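Local atomic coordinates of putative hydantoin racemase (Klebsiella pneumoniae subsp. pneumoniae, PDB entry 3QVL), a protein that probably racemises allantoin and related 5-substituted hydantoins, interconverting their D and L forms. Residues V2-I7 with K209-L214; L13-T18 with A150-S155; A22-A27 with T31-V36. All coordinates share one frame; numbering follows the deposited sequence.

Contact 1: V2-I7 with K209-L214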
loop_
_atom_site.group_PDB
_atom_site.type_symbol
_atom_site.label_atom_id
_atom_site.label_comp_id
_atom_site.label_asym_id
_atom_site.label_seq_id
_atom_site.Cartn_x
_atom_site.Cartn_y
_atom_site.Cartn_z
ATOM N N VAL A 2 -30.074 -28.001 2.864
ATOM C CA VAL A 2 -29.036 -27.206 2.214
ATOM C C VAL A 2 -28.042 -28.141 1.528
ATOM O O VAL A 2 -27.480 -29.034 2.162
ATOM C CB VAL A 2 -28.294 -26.281 3.220
ATOM C CG1 VAL A 2 -27.216 -25.461 2.518
ATOM C CG2 VAL A 2 -29.277 -25.358 3.935
ATOM N N ARG A 3 -27.840 -27.940 0.230
ATOM C CA ARG A 3 -26.898 -28.756 -0.528
ATOM C C ARG A 3 -25.730 -27.912 -1.020
ATOM O O ARG A 3 -25.920 -26.919 -1.726
ATOM C CB ARG A 3 -27.597 -29.455 -1.696
ATOM C CG ARG A 3 -28.618 -30.507 -1.276
ATOM C CD ARG A 3 -29.142 -31.263 -2.484
ATOM N NE ARG A 3 -29.866 -30.385 -3.400
ATOM C CZ ARG A 3 -29.880 -30.520 -4.723
ATOM N NH1 ARG A 3 -29.199 -31.497 -5.311
ATOM N NH2 ARG A 3 -30.572 -29.666 -5.461
ATOM N N ILE A 4 -24.524 -28.313 -0.626
ATOM C CA ILE A 4 -23.305 -27.592 -0.983
ATOM C C ILE A 4 -22.397 -28.473 -1.831
ATOM O O ILE A 4 -21.994 -29.559 -1.408
ATOM C CB ILE A 4 -22.538 -27.094 0.271
ATOM C CG1 ILE A 4 -23.453 -26.244 1.160
ATOM C CG2 ILE A 4 -21.284 -26.310 -0.135
ATOM C CD1 ILE A 4 -22.883 -25.937 2.531
ATOM N N GLN A 5 -22.088 -27.995 -3.033
ATOM C CA GLN A 5 -21.172 -28.683 -3.929
ATOM C C GLN A 5 -19.738 -28.289 -3.591
ATOM O O GLN A 5 -19.338 -27.140 -3.786
ATOM C CB GLN A 5 -21.494 -28.343 -5.386
ATOM C CG GLN A 5 -20.733 -29.180 -6.407
ATOM C CD GLN A 5 -20.822 -28.623 -7.815
ATOM O OE1 GLN A 5 -20.760 -27.411 -8.025
ATOM N NE2 GLN A 5 -20.961 -29.511 -8.792
ATOM N N VAL A 6 -18.974 -29.245 -3.070
ATOM C CA VAL A 6 -17.571 -29.007 -2.746
ATOM C C VAL A 6 -16.701 -29.561 -3.873
ATOM O O VAL A 6 -16.573 -30.777 -4.038
ATOM C CB VAL A 6 -17.178 -29.614 -1.375
ATOM C CG1 VAL A 6 -15.748 -29.246 -1.019
ATOM C CG2 VAL A 6 -18.126 -29.127 -0.282
ATOM N N ILE A 7 -16.119 -28.651 -4.649
ATOM C CA ILE A 7 -15.370 -29.013 -5.847
ATOM C C ILE A 7 -13.870 -29.073 -5.585
ATOM O O ILE A 7 -13.245 -28.058 -5.278
ATOM C CB ILE A 7 -15.629 -28.018 -7.012
ATOM C CG1 ILE A 7 -17.131 -27.820 -7.242
ATOM C CG2 ILE A 7 -14.926 -28.489 -8.294
ATOM C CD1 ILE A 7 -17.471 -26.594 -8.065
ATOM N N LYS A 209 -18.736 -23.667 6.051
ATOM C CA LYS A 209 -19.427 -22.839 7.040
ATOM C C LYS A 209 -19.798 -21.462 6.486
ATOM O O LYS A 209 -20.823 -20.898 6.869
ATOM C CB LYS A 209 -18.598 -22.692 8.324
ATOM C CG LYS A 209 -18.179 -24.008 9.005
ATOM C CD LYS A 209 -19.308 -25.035 9.127
ATOM C CE LYS A 209 -20.307 -24.682 10.216
ATOM N NZ LYS A 209 -21.396 -25.699 10.289
ATOM N N MET A 210 -18.967 -20.935 5.586
ATOM C CA MET A 210 -19.245 -19.651 4.935
ATOM C C MET A 210 -20.447 -19.740 4.000
ATOM O O MET A 210 -21.293 -18.843 3.986
ATOM C CB MET A 210 -18.015 -19.123 4.184
ATOM C CG MET A 210 -16.841 -18.695 5.067
ATOM S SD MET A 210 -17.257 -17.555 6.409
ATOM C CE MET A 210 -17.524 -18.706 7.761
ATOM N N VAL A 211 -20.514 -20.824 3.227
ATOM C CA VAL A 211 -21.654 -21.079 2.344
ATOM C C VAL A 211 -22.940 -21.217 3.162
ATOM O O VAL A 211 -23.946 -20.577 2.852
ATOM C CB VAL A 211 -21.436 -22.329 1.449
ATOM C CG1 VAL A 211 -22.687 -22.634 0.634
ATOM C CG2 VAL A 211 -20.249 -22.127 0.519
ATOM N N GLU A 212 -22.889 -22.037 4.213
ATOM C CA GLU A 212 -24.022 -22.220 5.124
ATOM C C GLU A 212 -24.482 -20.897 5.732
ATOM O O GLU A 212 -25.683 -20.639 5.830
ATOM C CB GLU A 212 -23.668 -23.199 6.245
ATOM C CG GLU A 212 -23.641 -24.660 5.825
ATOM C CD GLU A 212 -23.161 -25.583 6.931
ATOM O OE1 GLU A 212 -22.465 -25.107 7.851
ATOM O OE2 GLU A 212 -23.477 -26.787 6.881
ATOM N N SER A 213 -23.517 -20.069 6.131
ATOM C CA SER A 213 -23.798 -18.757 6.710
ATOM C C SER A 213 -24.500 -17.832 5.719
ATOM O O SER A 213 -25.516 -17.223 6.053
ATOM C CB SER A 213 -22.510 -18.108 7.223
ATOM O OG SER A 213 -21.955 -18.861 8.287
ATOM N N LEU A 214 -23.961 -17.742 4.503
ATOM C CA LEU A 214 -24.536 -16.893 3.458
ATOM C C LEU A 214 -25.949 -17.326 3.064
ATOM O O LEU A 214 -26.822 -16.483 2.848
ATOM C CB LEU A 214 -23.617 -16.835 2.232
ATOM C CG LEU A 214 -22.321 -16.027 2.385
ATOM C CD1 LEU A 214 -21.323 -16.385 1.294
ATOM C CD2 LEU A 214 -22.588 -14.524 2.399
#
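Ile4, in the middle of strand 2-7, meets Val211 and Glu212 on one face of helix 203-216. Ile4 and Val211 reach toward each other tip to tip, with Ile4 CG1 lying 3.7 Å from Val211 CG1; the same valine methyl also touches Ile4 CG2 and CD1, so it rests against the whole branched end of the isoleucine. Ile4 is extended beyond CG1 (chi2 169°), and this carries Ile4 CD1 on to the next helix residue, where it lies 3.6 Å from Glu212 CG. These two side chains cross at about a right angle. The carboxylate of Glu212 is engaged on both oxygens: Glu212 OE1 takes a salt bridge from Lys209 NZ at 2.7 Å through its syn lone pair, while OE2 accepts from Thr31 OG1 and Ala28 N. Val74 and Ile95, from strands 72-75 and 94-96, continue the apolar layer around Val211. Between the two segments the contact is thus apolar, and the polar tie from helix to sheet runs through Glu212 to Thr31 on the neighbouring strand. Glu212 combines an apolar stem against Ile4 with a charge that Lys209 probably balances.

Contact 2: L13-T18 with A150-S155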
loop_
_atom_site.group_PDB
_atom_site.type_symbol
_atom_site.label_atom_id
_atom_site.label_comp_id
_atom_site.label_asym_id
_atom_site.label_seq_id
_atom_site.Cartn_x
_atom_site.Cartn_y
_atom_site.Cartn_z
ATOM N N LEU A 13 -8.943 -38.437 -7.050
ATOM C CA LEU A 13 -10.061 -38.930 -6.246
ATOM C C LEU A 13 -9.640 -39.051 -4.783
ATOM O O LEU A 13 -10.443 -38.811 -3.881
ATOM C CB LEU A 13 -10.584 -40.271 -6.773
ATOM C CG LEU A 13 -12.107 -40.498 -6.757
ATOM C CD1 LEU A 13 -12.452 -41.803 -7.438
ATOM C CD2 LEU A 13 -12.718 -40.476 -5.357
ATOM N N ALA A 14 -8.376 -39.410 -4.560
ATOM C CA ALA A 14 -7.810 -39.499 -3.213
ATOM C C ALA A 14 -7.943 -38.179 -2.451
ATOM O O ALA A 14 -8.364 -38.169 -1.291
ATOM C CB ALA A 14 -6.353 -39.940 -3.276
ATOM N N MET A 15 -7.598 -37.075 -3.111
ATOM C CA MET A 15 -7.722 -35.743 -2.514
ATOM C C MET A 15 -9.189 -35.324 -2.371
ATOM O O MET A 15 -9.554 -34.659 -1.398
ATOM C CB MET A 15 -6.910 -34.714 -3.312
ATOM C CG MET A 15 -6.897 -33.299 -2.723
ATOM S SD MET A 15 -5.280 -32.482 -2.673
ATOM C CE MET A 15 -4.437 -33.224 -4.067
ATOM N N THR A 16 -10.024 -35.730 -3.329
ATOM C CA THR A 16 -11.470 -35.490 -3.264
ATOM C C THR A 16 -12.079 -36.151 -2.020
ATOM O O THR A 16 -12.950 -35.572 -1.367
ATOM C CB THR A 16 -12.194 -35.974 -4.548
ATOM O OG1 THR A 16 -11.542 -35.435 -5.705
ATOM C CG2 THR A 16 -13.656 -35.534 -4.554
ATOM N N GLU A 17 -11.601 -37.354 -1.697
ATOM C CA GLU A 17 -12.024 -38.084 -0.497
ATOM C C GLU A 17 -11.649 -37.347 0.789
ATOM O O GLU A 17 -12.461 -37.247 1.710
ATOM C CB GLU A 17 -11.416 -39.490 -0.479
ATOM C CG GLU A 17 -11.985 -40.448 -1.519
ATOM C CD GLU A 17 -11.068 -41.631 -1.798
ATOM O OE1 GLU A 17 -10.232 -41.973 -0.932
ATOM O OE2 GLU A 17 -11.184 -42.225 -2.890
ATOM N N THR A 18 -10.417 -36.841 0.842
ATOM C CA THR A 18 -9.922 -36.072 1.986
ATOM C C THR A 18 -10.731 -34.786 2.164
ATOM O O THR A 18 -11.152 -34.454 3.276
ATOM C CB THR A 18 -8.417 -35.735 1.828
ATOM O OG1 THR A 18 -7.672 -36.945 1.648
ATOM C CG2 THR A 18 -7.879 -34.998 3.056
ATOM N N ALA A 150 1.980 -35.968 -2.237
ATOM C CA ALA A 150 2.682 -36.633 -1.135
ATOM C C ALA A 150 1.796 -36.748 0.107
ATOM O O ALA A 150 1.990 -37.638 0.935
ATOM C CB ALA A 150 3.979 -35.908 -0.800
ATOM N N LEU A 151 0.825 -35.844 0.222
ATOM C CA LEU A 151 -0.160 -35.880 1.304
ATOM C C LEU A 151 -1.088 -37.092 1.201
ATOM O O LEU A 151 -1.743 -37.464 2.178
ATOM C CB LEU A 151 -0.984 -34.587 1.321
ATOM C CG LEU A 151 -0.291 -33.314 1.820
ATOM C CD1 LEU A 151 -0.962 -32.079 1.243
ATOM C CD2 LEU A 151 -0.266 -33.254 3.344
ATOM N N GLU A 152 -1.128 -37.705 0.019
ATOM C CA GLU A 152 -2.001 -38.850 -0.239
ATOM C C GLU A 152 -1.237 -40.155 -0.494
ATOM O O GLU A 152 -1.841 -41.163 -0.876
ATOM C CB GLU A 152 -2.932 -38.555 -1.426
ATOM C CG GLU A 152 -3.831 -37.327 -1.263
ATOM C CD GLU A 152 -4.971 -37.529 -0.273
ATOM O OE1 GLU A 152 -5.243 -38.681 0.129
ATOM O OE2 GLU A 152 -5.605 -36.520 0.100
ATOM N N ASP A 153 0.078 -40.147 -0.275
ATOM C CA ASP A 153 0.907 -41.318 -0.593
ATOM C C ASP A 153 1.013 -42.364 0.522
ATOM O O ASP A 153 1.670 -43.397 0.357
ATOM C CB ASP A 153 2.294 -40.907 -1.129
ATOM C CG ASP A 153 3.236 -40.383 -0.048
ATOM O OD1 ASP A 153 4.335 -39.919 -0.417
ATOM O OD2 ASP A 153 2.902 -40.431 1.156
ATOM N N GLY A 154 0.366 -42.086 1.653
ATOM C CA GLY A 154 0.248 -43.045 2.753
ATOM C C GLY A 154 1.442 -43.172 3.683
ATOM O O GLY A 154 1.366 -43.871 4.695
ATOM N N SER A 155 2.542 -42.500 3.349
ATOM C CA SER A 155 3.781 -42.593 4.125
ATOM C C SER A 155 3.712 -41.835 5.449
ATOM O O SER A 155 4.386 -42.199 6.415
ATOM C CB SER A 155 4.972 -42.096 3.299
ATOM O OG SER A 155 4.900 -40.696 3.083
#
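Glu152, in the loop between strand 138-143 and helix 157-172, reaches across to the first turns of helix 13-26 and touches Ala14, Met15 and Thr18. Glu152 CB starts 4.1 Å from Ala14 CB, and CG stays at much the same distance from that methyl, so the stem of the glutamate runs past the alanine. A bend at chi2 (-73°) then turns the carboxylate along the helix surface toward Thr18. Glu152 CD lies 3.6 Å from Ala14 O. Glu152 OE1 comes 3.5 Å from Ala14 O; both are acceptors and no bond joins them, and Ala14 O already receives the backbone N-H of Thr18 within the helix. Glu152 OE2 is the atom that binds: Thr18 OG1 donates to Glu152 OE2 at 2.6 Å, with the two side chains approaching from opposite directions. The threonine hydroxyl is anti to its own carbonyl carbon (chi1 -56°), which turns it toward the loop. Glu152 OE2 also packs 3.5 Å from Met15 CA. Met15 itself leads on to the ligand pocket: its side chain lies about 4 Å from the bound dioxoimidazolidinyl acetic acid and touches Asn10 and Val148, both residues of that pocket. On the loop side, Leu151 leans on Ser182, another pocket residue. A second acid stands nearby on the helix, Glu17 OE1 lying 6.1 Å from Glu152 OE1, not in contact. Beside the ligand pocket, then, a single short hydrogen bond from a neutral hydroxyl to a carboxylate joins the two segments: Thr18 grips Glu152 OE2 through its syn lone pair, while the stem of the glutamate lies on the methyl of Ala14.

Contact 3: A22-A27 with T31-V36; sequences AARAVA and TEILAV
This is a helix-on-strand contact inside a beta-alpha-beta unit: the C-terminal part of helix 13-26 and the residue after it lie against strand 31-36, the edge strand of its parallel sheet within the chain, reached by a short connection. Ile33 is its centre, pointing from the strand toward Ala23, Arg24 and Ala27. The methyl Ile33 CG2, anti to the backbone N, meets Ala23 CB at 3.8 Å. On the other branch, Ile33 CG1 lies 4.2 Å from Ala27 CB. Arg24 crosses the isoleucine obliquely, with Arg24 CG 3.7 Å from Ile33 CB, so the aliphatic root of the exposed arginine lies against Ile33. Its chain bends at chi3 (-59°), and Arg24 NH2 stays beyond direct bonding distance of Ile33 O. A water joins the two: Arg24 NH2 donates to it at 2.8 Å, and it donates in turn to Ile33 O at 2.7 Å, linking helix and strand through solvent. Nearer the turn, Ala27 CB sits 4.0 Å from Thr31 CG2, while the hydroxyl of Thr31 is bonded to Glu212. Small alanines at 23 and 27 allow the close approach to a branched strand residue. Val208 of helix 203-216 touches both Ala23 and Ile33. Strand 2-7 runs alongside as the sheet neighbour, with Val6 against Ile33, and Val26 packs on Leu217 of a second subunit.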
loop_
_atom_site.group_PDB
_atom_site.type_symbol
_atom_site.label_atom_id
_atom_site.label_comp_id
_atom_site.label_asym_id
_atom_site.label_seq_id
_atom_site.Cartn_x
_atom_site.Cartn_y
_atom_site.Cartn_z
ATOM N N ALA A 22 -13.517 -33.829 5.251
ATOM C CA ALA A 22 -13.379 -32.606 6.043
ATOM C C ALA A 22 -14.640 -31.746 5.985
ATOM O O ALA A 22 -15.028 -31.135 6.984
ATOM C CB ALA A 22 -12.172 -31.809 5.583
ATOM N N ALA A 23 -15.274 -31.712 4.814
ATOM C CA ALA A 23 -16.498 -30.945 4.598
ATOM C C ALA A 23 -17.685 -31.515 5.378
ATOM O O ALA A 23 -18.450 -30.764 5.988
ATOM C CB ALA A 23 -16.821 -30.874 3.111
ATOM N N ARG A 24 -17.825 -32.840 5.360
ATOM C CA ARG A 24 -18.925 -33.524 6.047
ATOM C C ARG A 24 -18.789 -33.488 7.567
ATOM O O ARG A 24 -19.793 -33.488 8.283
ATOM C CB ARG A 24 -19.043 -34.976 5.575
ATOM C CG ARG A 24 -19.616 -35.138 4.176
ATOM C CD ARG A 24 -19.904 -36.599 3.850
ATOM N NE ARG A 24 -18.704 -37.431 3.925
ATOM C CZ ARG A 24 -17.880 -37.669 2.906
ATOM N NH1 ARG A 24 -16.817 -38.440 3.087
ATOM N NH2 ARG A 24 -18.112 -37.143 1.709
ATOM N N ALA A 25 -17.548 -33.456 8.049
ATOM C CA ALA A 25 -17.254 -33.477 9.484
ATOM C C ALA A 25 -17.772 -32.248 10.235
ATOM O O ALA A 25 -18.081 -32.331 11.424
ATOM C CB ALA A 25 -15.756 -33.646 9.715
ATOM N N VAL A 26 -17.868 -31.118 9.537
ATOM C CA VAL A 26 -18.292 -29.857 10.156
ATOM C C VAL A 26 -19.664 -29.372 9.679
ATOM O O VAL A 26 -20.185 -28.374 10.186
ATOM C CB VAL A 26 -17.250 -28.726 9.939
ATOM C CG1 VAL A 26 -15.901 -29.108 10.538
ATOM C CG2 VAL A 26 -17.120 -28.384 8.458
ATOM N N ALA A 27 -20.234 -30.077 8.703
ATOM C CA ALA A 27 -21.522 -29.711 8.112
ATOM C C ALA A 27 -22.634 -29.644 9.155
ATOM O O ALA A 27 -22.757 -30.532 10.003
ATOM C CB ALA A 27 -21.893 -30.682 6.999
ATOM N N THR A 31 -27.472 -30.209 6.177
ATOM C CA THR A 31 -26.559 -29.928 5.071
ATOM C C THR A 31 -26.053 -31.213 4.419
ATOM O O THR A 31 -25.517 -32.096 5.092
ATOM C CB THR A 31 -25.359 -29.053 5.516
ATOM O OG1 THR A 31 -25.831 -27.766 5.932
ATOM C CG2 THR A 31 -24.356 -28.868 4.379
ATOM N N GLU A 32 -26.240 -31.302 3.105
ATOM C CA GLU A 32 -25.685 -32.388 2.306
ATOM C C GLU A 32 -24.467 -31.882 1.541
ATOM O O GLU A 32 -24.518 -30.831 0.896
ATOM C CB GLU A 32 -26.734 -32.933 1.331
ATOM C CG GLU A 32 -26.279 -34.162 0.540
ATOM C CD GLU A 32 -27.251 -34.565 -0.560
ATOM O OE1 GLU A 32 -28.370 -34.012 -0.620
ATOM O OE2 GLU A 32 -26.890 -35.446 -1.369
ATOM N N ILE A 33 -23.374 -32.635 1.625
ATOM C CA ILE A 33 -22.149 -32.310 0.901
ATOM C C ILE A 33 -22.069 -33.133 -0.382
ATOM O O ILE A 33 -22.185 -34.361 -0.352
ATOM C CB ILE A 33 -20.882 -32.554 1.775
ATOM C CG1 ILE A 33 -20.896 -31.682 3.045
ATOM C CG2 ILE A 33 -19.592 -32.365 0.960
ATOM C CD1 ILE A 33 -20.893 -30.166 2.810
ATOM N N LEU A 34 -21.889 -32.445 -1.507
ATOM C CA LEU A 34 -21.641 -33.103 -2.784
ATOM C C LEU A 34 -20.185 -32.894 -3.189
ATOM O O LEU A 34 -19.834 -31.883 -3.807
ATOM C CB LEU A 34 -22.599 -32.588 -3.868
ATOM C CG LEU A 34 -24.106 -32.811 -3.687
ATOM C CD1 LEU A 34 -24.882 -32.021 -4.727
ATOM C CD2 LEU A 34 -24.477 -34.291 -3.757
ATOM N N ALA A 35 -19.338 -33.850 -2.812
ATOM C CA ALA A 35 -17.910 -33.794 -3.110
ATOM C C ALA A 35 -17.639 -34.285 -4.527
ATOM O O ALA A 35 -17.902 -35.445 -4.854
ATOM C CB ALA A 35 -17.119 -34.607 -2.093
ATOM N N VAL A 36 -17.125 -33.389 -5.365
ATOM C CA VAL A 36 -16.891 -33.684 -6.779
ATOM C C VAL A 36 -15.512 -33.217 -7.252
ATOM O O VAL A 36 -14.836 -32.446 -6.570
ATOM C CB VAL A 36 -17.984 -33.056 -7.697
ATOM C CG1 VAL A 36 -19.360 -33.661 -7.413
ATOM C CG2 VAL A 36 -18.013 -31.532 -7.557
HETATM O O HOH W 1 -20.467 -36.269 0.486
#

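Contacts 1 and 3 share one parallel sheet, where strands 2-7 and 31-36 are neighbours, and their centres lie about 8 Å apart, with Glu212 and Thr31 joining them directly. Contact 1 is buried and purely apolar across its segments, whereas contact 3 lies at the surface and adds a water bridge to its aliphatic packing. Contact 2 is partly buried; it lies about 23 Å from contact 1 between centres but touches contact 3 through Thr16 and Val36. It also shares helix 13-26 with contact 3: the beginning of the helix meets a loop beside the ligand through a hydroxyl-carboxylate bond, and its end packs on the sheet.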